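Local coordinates for alpha-ketoglutarate-dependent 2,4-dichlorophenoxyacetate dioxygenase (PDB 5BKE), which probably acts as a metal- and 2-oxoglutarate-dependent dioxygenase of the TauD/TfdA family, degrading aryloxyalkanoate herbicides, at residues C[9-13]-C[144-149]; C[52-56]-C[277-281]; C[122-126]-C[281-287]. All coordinates share one frame; numbering follows the deposited sequence. Where two conformers were deposited one is given.

Interaction 1: residues C[9-13]-C[144-149]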
loop_
_atom_site.group_PDB
_atom_site.type_symbol
_atom_site.label_atom_id
_atom_site.label_comp_id
_atom_site.label_asym_id
_atom_site.label_seq_id
_atom_site.Cartn_x
_atom_site.Cartn_y
_atom_site.Cartn_z
ATOM N N GLN C 9 27.973 13.652 0.067
ATOM C CA GLN C 9 27.895 12.190 -0.008
ATOM C C GLN C 9 26.432 11.793 0.129
ATOM O O GLN C 9 25.650 12.553 0.715
ATOM C CB GLN C 9 28.748 11.546 1.093
ATOM C CG GLN C 9 29.284 10.149 0.777
ATOM C CD GLN C 9 28.408 9.020 1.307
ATOM O OE1 GLN C 9 27.493 9.241 2.102
ATOM N NE2 GLN C 9 28.705 7.794 0.884
ATOM N N THR C 10 26.067 10.610 -0.388
ATOM C CA THR C 10 24.654 10.211 -0.397
ATOM C C THR C 10 24.014 10.251 0.984
ATOM O O THR C 10 22.880 10.693 1.093
ATOM C CB THR C 10 24.381 8.846 -1.064
ATOM O OG1 THR C 10 25.196 7.833 -0.462
ATOM C CG2 THR C 10 24.632 8.918 -2.575
ATOM N N HIS C 11 24.742 9.846 2.028
ATOM C CA HIS C 11 24.167 9.714 3.377
ATOM C C HIS C 11 24.400 10.870 4.331
ATOM O O HIS C 11 23.624 11.047 5.272
ATOM C CB HIS C 11 24.689 8.449 4.048
ATOM C CG HIS C 11 24.113 7.188 3.495
ATOM N ND1 HIS C 11 24.775 6.412 2.571
ATOM C CD2 HIS C 11 22.943 6.559 3.744
ATOM C CE1 HIS C 11 24.042 5.354 2.280
ATOM N NE2 HIS C 11 22.924 5.420 2.979
ATOM N N PHE C 12 25.474 11.628 4.102
ATOM C CA PHE C 12 25.976 12.619 5.072
ATOM C C PHE C 12 26.995 13.568 4.427
ATOM O O PHE C 12 27.230 13.483 3.205
ATOM C CB PHE C 12 26.522 11.912 6.344
ATOM C CG PHE C 12 27.871 11.227 6.181
ATOM C CD1 PHE C 12 28.178 10.423 5.072
ATOM C CD2 PHE C 12 28.833 11.354 7.189
ATOM C CE1 PHE C 12 29.420 9.796 4.959
ATOM C CE2 PHE C 12 30.073 10.733 7.087
ATOM C CZ PHE C 12 30.368 9.949 5.972
ATOM N N VAL C 13 27.583 14.455 5.244
ATOM C CA VAL C 13 28.629 15.444 4.852
ATOM C C VAL C 13 28.046 16.658 4.141
ATOM O O VAL C 13 27.463 16.541 3.050
ATOM C CB VAL C 13 29.821 14.848 4.026
ATOM C CG1 VAL C 13 30.938 15.868 3.829
ATOM C CG2 VAL C 13 30.381 13.592 4.673
ATOM N N PHE C 144 35.956 9.634 6.175
ATOM C CA PHE C 144 34.892 9.665 7.168
ATOM C C PHE C 144 33.842 8.595 6.857
ATOM O O PHE C 144 33.501 8.361 5.685
ATOM C CB PHE C 144 34.248 11.053 7.201
ATOM C CG PHE C 144 35.207 12.154 7.581
ATOM C CD1 PHE C 144 35.992 12.800 6.606
ATOM C CD2 PHE C 144 35.346 12.541 8.916
ATOM C CE1 PHE C 144 36.893 13.806 6.965
ATOM C CE2 PHE C 144 36.238 13.544 9.278
ATOM C CZ PHE C 144 37.018 14.177 8.309
ATOM N N ALA C 145 33.337 7.952 7.905
ATOM C CA ALA C 145 32.307 6.936 7.765
ATOM C C ALA C 145 31.101 7.273 8.642
ATOM O O ALA C 145 31.259 7.686 9.801
ATOM C CB ALA C 145 32.866 5.569 8.101
ATOM N N ASP C 146 29.909 7.117 8.066
ATOM C CA ASP C 146 28.652 7.457 8.719
ATOM C C ASP C 146 28.158 6.253 9.502
ATOM O O ASP C 146 27.640 5.296 8.917
ATOM C CB ASP C 146 27.609 7.914 7.685
ATOM C CG ASP C 146 26.294 8.379 8.315
ATOM O OD1 ASP C 146 25.953 7.961 9.451
ATOM O OD2 ASP C 146 25.582 9.168 7.653
ATOM N N MET C 147 28.297 6.324 10.826
ATOM C CA MET C 147 27.929 5.223 11.730
ATOM C C MET C 147 26.424 4.971 11.894
ATOM O O MET C 147 26.025 3.870 12.306
ATOM C CB MET C 147 28.596 5.411 13.101
ATOM C CG MET C 147 30.120 5.281 13.098
ATOM S SD MET C 147 30.729 3.667 12.547
ATOM C CE MET C 147 31.348 4.102 10.927
ATOM N N ARG C 148 25.606 5.974 11.575
ATOM C CA ARG C 148 24.136 5.856 11.634
ATOM C C ARG C 148 23.622 5.086 10.413
ATOM O O ARG C 148 22.871 4.124 10.555
ATOM C CB ARG C 148 23.458 7.224 11.696
ATOM C CG ARG C 148 24.071 8.222 12.664
ATOM C CD ARG C 148 23.623 9.621 12.290
ATOM N NE ARG C 148 24.063 10.008 10.947
ATOM C CZ ARG C 148 23.925 11.226 10.423
ATOM N NH1 ARG C 148 23.368 12.218 11.131
ATOM N NH2 ARG C 148 24.351 11.449 9.178
ATOM N N ALA C 149 24.047 5.510 9.225
ATOM C CA ALA C 149 23.806 4.769 7.981
ATOM C C ALA C 149 24.277 3.319 8.093
ATOM O O ALA C 149 23.527 2.400 7.753
ATOM C CB ALA C 149 24.483 5.462 6.811
HETATM O O HOH W 1 23.057 13.208 6.818
#
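The F12 ring is held between two aliphatic groups: D146 CB sits 3.5 Å from its centroid and only 4° off the ring normal, while V13 CG2 lies over the opposite face. F144 O meets the ring edge, 3.5 Å from F12 CZ, and Q9 OE1, which accepts from H11 N, lies at the edge of both this ring and the H11 imidazole. That imidazole receives A149 CB over one face, off centre. F12 CB lies at the edge of the R148 guanidinium, 3.6 Å from R148 NH2. D146 CG is anti to the backbone N (chi1 -176°), which sends the carboxylate past the phenyl group towards R148. R148 grips it side-on in a salt bridge, NE donating to D146 OD1 and NH2 reaching D146 OD2 at 3.0 Å, almost straight (178°). D146 OD1 also accepts from R148 N (2.9 Å) and A149 N (3.1 Å), three donors on one oxygen. R148 NH1 is taken by the carbonyl of K39, and a water donates to H11 O and weakly accepts from R148 NH2. D146, the side-chain N-cap between strand 142-146 and helix 147-152, thus also floors an aromatic ring from the loop between strands 4-7 and 14-17.

Interaction 2: residues C[52-56]-C[277-281]. With OGA (N-oxalylglycine), chain O.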
loop_
_atom_site.group_PDB
_atom_site.type_symbol
_atom_site.label_atom_id
_atom_site.label_comp_id
_atom_site.label_asym_id
_atom_site.label_seq_id
_atom_site.Cartn_x
_atom_site.Cartn_y
_atom_site.Cartn_z
ATOM N N ASP C 52 45.435 29.632 15.383
ATOM C CA ASP C 52 45.078 28.662 16.417
ATOM C C ASP C 52 43.998 29.196 17.351
ATOM O O ASP C 52 43.032 28.497 17.649
ATOM C CB ASP C 52 46.317 28.270 17.230
ATOM C CG ASP C 52 47.246 27.335 16.479
ATOM O OD1 ASP C 52 47.065 27.129 15.250
ATOM O OD2 ASP C 52 48.168 26.796 17.119
ATOM N N GLU C 53 44.152 30.444 17.777
ATOM C CA GLU C 53 43.167 31.105 18.627
ATOM C C GLU C 53 41.800 31.294 17.955
ATOM O O GLU C 53 40.762 31.062 18.592
ATOM C CB GLU C 53 43.713 32.432 19.162
ATOM C CG GLU C 53 44.829 32.242 20.191
ATOM C CD GLU C 53 45.370 33.541 20.785
ATOM O OE1 GLU C 53 45.297 34.610 20.129
ATOM O OE2 GLU C 53 45.884 33.489 21.927
ATOM N N GLN C 54 41.798 31.705 16.684
ATOM C CA GLN C 54 40.543 31.900 15.944
ATOM C C GLN C 54 39.799 30.563 15.784
ATOM O O GLN C 54 38.574 30.514 15.925
ATOM C CB GLN C 54 40.788 32.578 14.590
ATOM C CG GLN C 54 41.066 34.075 14.667
ATOM C CD GLN C 54 41.766 34.625 13.420
ATOM O OE1 GLN C 54 42.230 33.869 12.561
ATOM N NE2 GLN C 54 41.852 35.944 13.328
ATOM N N GLN C 55 40.559 29.498 15.530
ATOM C CA GLN C 55 40.034 28.140 15.396
ATOM C C GLN C 55 39.366 27.645 16.677
ATOM O O GLN C 55 38.273 27.067 16.623
ATOM C CB GLN C 55 41.153 27.179 14.971
ATOM C CG GLN C 55 40.719 25.746 14.677
ATOM C CD GLN C 55 41.868 24.868 14.220
ATOM O OE1 GLN C 55 42.876 25.364 13.709
ATOM N NE2 GLN C 55 41.722 23.554 14.388
ATOM N N MET C 56 40.027 27.871 17.816
ATOM C CA MET C 56 39.513 27.425 19.105
ATOM C C MET C 56 38.281 28.236 19.509
ATOM O O MET C 56 37.303 27.668 20.017
ATOM C CB MET C 56 40.613 27.455 20.179
ATOM C CG MET C 56 40.162 27.081 21.589
ATOM S SD MET C 56 39.479 25.412 21.729
ATOM C CE MET C 56 40.959 24.402 21.629
ATOM N N MET C 277 48.835 19.806 10.409
ATOM C CA MET C 277 47.404 19.664 10.664
ATOM C C MET C 277 47.165 19.877 12.159
ATOM O O MET C 277 47.838 19.257 13.000
ATOM C CB MET C 277 46.897 18.273 10.232
ATOM C CG MET C 277 47.259 17.841 8.813
ATOM S SD MET C 277 46.539 18.865 7.501
ATOM C CE MET C 277 44.824 18.337 7.567
ATOM N N ARG C 278 46.219 20.758 12.476
ATOM C CA ARG C 278 45.950 21.189 13.854
ATOM C C ARG C 278 44.460 21.052 14.188
ATOM O O ARG C 278 43.604 21.465 13.407
ATOM C CB ARG C 278 46.416 22.630 14.062
ATOM C CG ARG C 278 47.823 22.908 13.550
ATOM C CD ARG C 278 48.293 24.306 13.889
ATOM N NE ARG C 278 49.599 24.560 13.295
ATOM C CZ ARG C 278 50.273 25.708 13.369
ATOM N NH1 ARG C 278 49.783 26.763 14.019
ATOM N NH2 ARG C 278 51.457 25.799 12.774
ATOM N N ARG C 279 44.177 20.478 15.355
ATOM C CA ARG C 279 42.818 20.110 15.781
ATOM C C ARG C 279 42.364 20.874 17.035
ATOM O O ARG C 279 43.123 21.001 17.988
ATOM C CB ARG C 279 42.740 18.589 16.035
ATOM C CG ARG C 279 41.329 18.027 16.198
ATOM C CD ARG C 279 41.335 16.530 16.475
ATOM N NE ARG C 279 41.364 16.243 17.906
ATOM C CZ ARG C 279 41.651 15.061 18.461
ATOM N NH1 ARG C 279 41.958 13.999 17.725
ATOM N NH2 ARG C 279 41.631 14.944 19.785
ATOM N N ALA C 280 41.140 21.391 17.018
ATOM C CA ALA C 280 40.464 21.796 18.253
ATOM C C ALA C 280 39.461 20.705 18.624
ATOM O O ALA C 280 38.787 20.137 17.744
ATOM C CB ALA C 280 39.771 23.137 18.092
ATOM N N THR C 281 39.377 20.401 19.915
ATOM C CA THR C 281 38.470 19.356 20.408
ATOM C C THR C 281 37.505 19.897 21.460
ATOM O O THR C 281 37.922 20.513 22.446
ATOM C CB THR C 281 39.234 18.128 20.935
ATOM O OG1 THR C 281 40.298 17.816 20.031
ATOM C CG2 THR C 281 38.314 16.920 21.014
HETATM C C1 OGA O . 42.439 13.783 14.141
HETATM C C2 OGA O . 42.773 12.863 13.076
HETATM C C4 OGA O . 43.696 12.622 10.810
HETATM C C5 OGA O . 44.460 13.537 9.893
HETATM O O1 OGA O . 41.669 13.366 15.041
HETATM O O2 OGA O . 42.892 14.948 14.092
HETATM O "O2'" OGA O . 42.643 11.660 13.287
HETATM O O3 OGA O . 45.488 14.082 10.358
HETATM N N1 OGA O . 43.162 13.390 11.924
HETATM O O4 OGA O . 44.033 13.721 8.730
#
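R278 NH1 meets D52 OD1 at 3.0 Å in a salt bridge, the oxygen lying in the guanidinium plane while the carboxylate stands nearly perpendicular to it. The D52 carboxylate is shared further: OD1 also pairs with R133, and OD2 is hydrogen-bonded to S83 OG. R278 for its part turns NH2 to D276, and D52 and D276 probably offset the crowding of R278 by R133 and R80. Q55 reaches across on an extended chain, its CG anti to the backbone N, and Q55 NE2 donates to R278 O at 3.0 Å with an N-H...O angle of 169°; the donor stands above the carbonyl plane rather than within it. A second, weak bond from NE2 goes to L129 O, and R133 donates to Q55 OE1, so both ends of the amide have partners. Q55 NE2 and A280 N, 3.5 Å apart, are two donors and make no bond. M56 CE on A280 CB, at 3.9 Å, supplies the apolar touch.

R279 points the other way. Its bend at chi3 (91°) brings NE and NH2 onto T281 OG1, with NE at 2.9 Å, and T281 OG1 is also bonded to N86 OD1. This pins the guanidinium, leaving R279 NH1 to donate to N-oxalylglycine O1 at 2.8 Å, beside a long, weak ion pair with the manganese ligand D117. With a leucine in place of R279, that ligand carboxylate oxygen would probably lose its charged donor and T281 OG1 two of its hydrogen bonds.

The axes of segments 52-56 and 277-281 approach to 8.8 Å at 36°, the helix resting on the R278 and A280 side of the sheet; strand 276-281 runs between 127-132 and 86-87, and its R279 side faces the pocket.

Interaction 3: residues C[122-126]-C[281-287]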
loop_
_atom_site.group_PDB
_atom_site.type_symbol
_atom_site.label_atom_id
_atom_site.label_comp_id
_atom_site.label_asym_id
_atom_site.label_seq_id
_atom_site.Cartn_x
_atom_site.Cartn_y
_atom_site.Cartn_z
ATOM N N PRO C 122 36.320 8.237 29.522
ATOM C CA PRO C 122 34.990 7.928 30.064
ATOM C C PRO C 122 33.885 8.842 29.507
ATOM O O PRO C 122 32.757 8.382 29.286
ATOM C CB PRO C 122 35.167 8.105 31.588
ATOM C CG PRO C 122 36.477 8.799 31.769
ATOM C CD PRO C 122 37.315 8.369 30.606
ATOM N N ILE C 123 34.213 10.113 29.283
ATOM C CA ILE C 123 33.341 11.016 28.531
ATOM C C ILE C 123 34.049 11.320 27.194
ATOM O O ILE C 123 34.999 12.105 27.166
ATOM C CB ILE C 123 32.960 12.298 29.324
ATOM C CG1 ILE C 123 32.264 11.938 30.655
ATOM C CG2 ILE C 123 32.028 13.162 28.492
ATOM C CD1 ILE C 123 32.057 13.089 31.630
ATOM N N PRO C 124 33.609 10.675 26.088
ATOM C CA PRO C 124 34.319 10.875 24.821
ATOM C C PRO C 124 33.981 12.217 24.173
ATOM O O PRO C 124 32.941 12.802 24.479
ATOM C CB PRO C 124 33.820 9.716 23.961
ATOM C CG PRO C 124 32.424 9.466 24.453
ATOM C CD PRO C 124 32.452 9.763 25.931
ATOM N N ALA C 125 34.855 12.678 23.282
ATOM C CA ALA C 125 34.725 13.971 22.600
ATOM C C ALA C 125 33.397 14.150 21.848
ATOM O O ALA C 125 32.814 13.183 21.375
ATOM C CB ALA C 125 35.883 14.159 21.644
ATOM N N LYS C 126 32.936 15.396 21.781
ATOM C CA LYS C 126 31.816 15.790 20.953
ATOM C C LYS C 126 32.334 16.099 19.531
ATOM O O LYS C 126 32.358 15.202 18.680
ATOM C CB LYS C 126 31.106 16.987 21.598
ATOM C CG LYS C 126 29.733 17.306 21.040
ATOM C CD LYS C 126 29.110 18.464 21.804
ATOM C CE LYS C 126 28.152 19.260 20.926
ATOM N NZ LYS C 126 27.546 20.419 21.640
ATOM N N THR C 281 39.377 20.401 19.915
ATOM C CA THR C 281 38.470 19.356 20.408
ATOM C C THR C 281 37.505 19.897 21.460
ATOM O O THR C 281 37.922 20.513 22.446
ATOM C CB THR C 281 39.234 18.128 20.935
ATOM O OG1 THR C 281 40.298 17.816 20.031
ATOM C CG2 THR C 281 38.314 16.920 21.014
ATOM N N VAL C 282 36.218 19.674 21.215
ATOM C CA VAL C 282 35.163 20.070 22.138
ATOM C C VAL C 282 34.829 18.863 22.995
ATOM O O VAL C 282 34.501 17.793 22.460
ATOM C CB VAL C 282 33.897 20.548 21.402
ATOM C CG1 VAL C 282 32.816 20.986 22.391
ATOM C CG2 VAL C 282 34.234 21.676 20.440
ATOM N N ALA C 283 34.919 19.040 24.316
ATOM C CA ALA C 283 34.637 17.977 25.287
ATOM C C ALA C 283 33.226 17.439 25.118
ATOM O O ALA C 283 32.319 18.188 24.775
ATOM C CB ALA C 283 34.822 18.500 26.713
ATOM N N GLY C 284 33.051 16.147 25.377
ATOM C CA GLY C 284 31.715 15.542 25.472
ATOM C C GLY C 284 30.962 15.961 26.729
ATOM O O GLY C 284 31.572 16.393 27.704
ATOM N N THR C 285 29.635 15.824 26.696
ATOM C CA THR C 285 28.757 16.196 27.820
ATOM C C THR C 285 28.463 15.002 28.738
ATOM O O THR C 285 28.562 15.108 29.973
ATOM C CB THR C 285 27.405 16.760 27.334
ATOM O OG1 THR C 285 27.594 17.543 26.143
ATOM C CG2 THR C 285 26.745 17.612 28.425
ATOM N N GLU C 286 28.099 13.875 28.129
ATOM C CA GLU C 286 27.611 12.727 28.875
ATOM C C GLU C 286 28.305 11.450 28.404
ATOM O O GLU C 286 28.638 11.340 27.223
ATOM C CB GLU C 286 26.084 12.633 28.732
ATOM C CG GLU C 286 25.346 12.608 30.068
ATOM C CD GLU C 286 23.968 13.248 30.005
ATOM O OE1 GLU C 286 22.963 12.511 30.116
ATOM O OE2 GLU C 286 23.885 14.487 29.845
ATOM N N PRO C 287 28.550 10.486 29.327
ATOM C CA PRO C 287 29.164 9.214 28.922
ATOM C C PRO C 287 28.183 8.336 28.116
ATOM O O PRO C 287 27.020 8.721 27.927
ATOM C CB PRO C 287 29.513 8.561 30.268
ATOM C CG PRO C 287 28.475 9.078 31.204
ATOM C CD PRO C 287 28.256 10.506 30.778
HETATM O O HOH W 2 35.495 14.514 26.228
HETATM O O HOH W 3 26.152 18.863 23.510
#
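I123 CG2 rests on the carbonyl of G284, 3.4 Å from G284 O, because chi1 of -58° puts CG1 beside the backbone N and leaves the CG2 methyl anti to it. From that pose the CG1 branch reaches the P287 ring, passing 4.3 Å from P287 CD. P287 itself leans its CB on P122 O. At the other end of the contact, A125 CB meets T281 CG2 methyl to methyl at 3.7 Å. K126 starts towards the partner segment, its CB lying 3.6 Å from A283 O, and then runs out in an extended chain. K126 NZ ends in a salt bridge to E34 and a bond to F62 O, and a water it donates to is also hydrogen-bonded to T285 OG1.

Between these side chains the backbones meet directly. K126 N donates to V282 O at 2.9 Å, with the hydrogen bond angle 150°. Together with the backbone bonding of V282 to F127, this belongs to the pairing that joins strands 127-132 and 276-281, and it places A125 near the manganese ligand D117. G284 CA approaches P124 O at 3.2 Å in a C-H...O contact; a beta carbon built on G284 would fall 1.9 Å from that oxygen, so the close passage depends on there being none. A water bridges I123 O, to which it donates, and G284 N, from which it accepts.

The direct polar link between the segments is thus main-chain, whereas the side chains add mostly methyl and ring contacts, which is consistent with a hold that depends little on side-chain polarity.

Interaction 1 is the most buried: a phenyl ring held between aliphatic groups and a helix N-cap on the small sheet of strands 142-146, 244-247 and 262-266, joined to the loop between strands 4-7 and 14-17. Interactions 2 and 3, with centres about 17 Å apart, are both partly buried and share T281, where strand 276-281 passes into the C-terminal tail. Interaction 2 uses charged and amide side chains to fasten a helix to that strand, and has the N-oxalylglycine pocket on the strand's other side. Interaction 3 shifts to backbone, water and methyl contacts as the tail reaches the surface. Interaction 1 touches neither of the others, lying about 9 and 10 Å away by nearest atoms.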